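Local coordinates for protein phosphoribosylaminoimidazole carboxylase, ATPase subunit (Thermotoga maritima, PDB 3AX6) that probably catalyses the ATP-dependent carboxylation of 5-aminoimidazole ribonucleotide with hydrogencarbonate to N5-carboxyaminoimidazole ribonucleotide, a step of purine biosynthesis, at residues G312-L316 and F332-T338. Sequence-based numbering, arbitrary orientation.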
# COMPACT_ATOMS: atom_id res chain seq x y z
N GLY A 312 -5.91 -11.20 25.06
CA GLY A 312 -4.50 -10.89 25.22
C GLY A 312 -3.73 -10.60 23.95
O GLY A 312 -4.29 -10.04 22.99
N LYS A 313 -2.45 -10.97 23.93
CA LYS A 313 -1.58 -10.74 22.77
C LYS A 313 -2.01 -11.58 21.57
O LYS A 313 -2.09 -12.80 21.65
CB LYS A 313 -0.13 -11.05 23.12
CG LYS A 313 0.46 -10.10 24.15
CD LYS A 313 1.93 -10.39 24.44
CE LYS A 313 2.45 -9.44 25.51
NZ LYS A 313 3.90 -9.63 25.78
N PRO A 314 -2.28 -10.91 20.44
CA PRO A 314 -2.72 -11.56 19.20
C PRO A 314 -1.71 -12.59 18.71
O PRO A 314 -0.51 -12.43 18.90
CB PRO A 314 -2.84 -10.40 18.22
CG PRO A 314 -3.02 -9.19 19.10
CD PRO A 314 -2.06 -9.48 20.21
N ALA A 315 -2.22 -13.64 18.08
CA ALA A 315 -1.39 -14.71 17.52
C ALA A 315 -2.15 -15.32 16.34
O ALA A 315 -3.35 -15.58 16.44
CB ALA A 315 -1.11 -15.76 18.58
N LEU A 316 -1.45 -15.53 15.23
CA LEU A 316 -2.07 -16.08 14.04
C LEU A 316 -1.85 -17.57 13.83
O LEU A 316 -0.81 -18.12 14.18
CB LEU A 316 -1.55 -15.34 12.81
CG LEU A 316 -1.96 -13.88 12.65
CD1 LEU A 316 -1.06 -13.22 11.62
CD2 LEU A 316 -3.42 -13.81 12.22
N PHE A 332 -3.14 -7.73 8.46
CA PHE A 332 -3.35 -7.81 9.90
C PHE A 332 -3.11 -6.42 10.52
O PHE A 332 -2.03 -5.86 10.36
CB PHE A 332 -2.36 -8.82 10.48
CG PHE A 332 -2.49 -9.05 11.95
CD1 PHE A 332 -3.50 -9.85 12.45
CD2 PHE A 332 -1.57 -8.49 12.84
CE1 PHE A 332 -3.60 -10.11 13.82
CE2 PHE A 332 -1.66 -8.74 14.20
CZ PHE A 332 -2.67 -9.55 14.70
N TYR A 333 -4.11 -5.87 11.19
CA TYR A 333 -3.96 -4.56 11.82
C TYR A 333 -3.19 -4.81 13.12
O TYR A 333 -3.43 -5.81 13.80
CB TYR A 333 -5.31 -3.92 12.14
CG TYR A 333 -6.38 -4.06 11.07
CD1 TYR A 333 -6.07 -3.94 9.72
CD2 TYR A 333 -7.71 -4.29 11.43
CE1 TYR A 333 -7.07 -4.05 8.73
CE2 TYR A 333 -8.72 -4.39 10.45
CZ TYR A 333 -8.39 -4.28 9.11
OH TYR A 333 -9.37 -4.40 8.15
N GLY A 334 -2.28 -3.91 13.46
CA GLY A 334 -1.50 -4.10 14.68
C GLY A 334 -2.20 -3.73 15.97
O GLY A 334 -1.78 -2.79 16.65
N LYS A 335 -3.26 -4.44 16.33
CA LYS A 335 -3.95 -4.13 17.58
C LYS A 335 -3.23 -4.78 18.74
O LYS A 335 -2.83 -5.95 18.68
CB LYS A 335 -5.42 -4.55 17.50
CG LYS A 335 -6.21 -3.64 16.56
CD LYS A 335 -7.71 -3.90 16.52
CE LYS A 335 -8.39 -2.81 15.70
NZ LYS A 335 -9.84 -3.03 15.47
N LYS A 336 -3.03 -4.00 19.80
CA LYS A 336 -2.31 -4.47 20.98
C LYS A 336 -3.02 -5.49 21.85
O LYS A 336 -2.58 -5.76 22.96
CB LYS A 336 -1.86 -3.27 21.82
CG LYS A 336 -2.75 -2.04 21.73
CD LYS A 336 -2.17 -0.91 22.59
CE LYS A 336 -2.92 0.40 22.43
NZ LYS A 336 -2.70 1.03 21.09
N GLU A 337 -4.12 -6.05 21.36
CA GLU A 337 -4.86 -7.07 22.11
C GLU A 337 -6.05 -7.64 21.34
O GLU A 337 -6.84 -6.89 20.76
CB GLU A 337 -5.34 -6.52 23.46
CG GLU A 337 -6.23 -5.29 23.37
CD GLU A 337 -6.91 -4.96 24.69
OE1 GLU A 337 -7.58 -3.90 24.77
OE2 GLU A 337 -6.77 -5.75 25.66
N THR A 338 -6.18 -8.96 21.33
CA THR A 338 -7.30 -9.57 20.64
C THR A 338 -8.45 -9.81 21.61
O THR A 338 -8.24 -9.94 22.82
CB THR A 338 -6.94 -10.92 19.98
OG1 THR A 338 -8.04 -11.37 19.19
CG2 THR A 338 -6.63 -11.97 21.04
O HOH W 1 -7.19 -8.71 26.67
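With CG turned anti to the backbone N, chi1 (-177°) sets the F332 ring against P314 and L316; the L316 branch, its CG anti to the carbonyl carbon (chi1 -68°), slides past it in the opposite direction. P314 CB sits at the ring edge, near its plane, 3.6 Å from F332 CZ. L316 CD2 approaches F332 CD1 obliquely at 4.0 Å, while L316 CD1 stands over one face, offset toward the rim. The proline ring also packs against the backbone of 335-338, its CG 3.3 Å from K335 O. At the other end, G312 and T338 form a single antiparallel hydrogen-bonded bridge. T338 N donates to G312 O at 2.7 Å (N-H...O 159°), whereas the return bond from G312 N to T338 O is weak (3.5 Å). G312 O also takes a CA-H...O contact from E337 CA, 3.1 Å away, and a water links E337 OE2 to G312 N, the latter bond weak. Within the PurK C-terminal domain, the contact ties strand 314-317, paired with strand 369-372, to the loop between strands 328-332 and 343-350, M344 of the latter touching P314 and T338; the second subunit hydrogen-bonds the F332 backbone and packs M23 on L316.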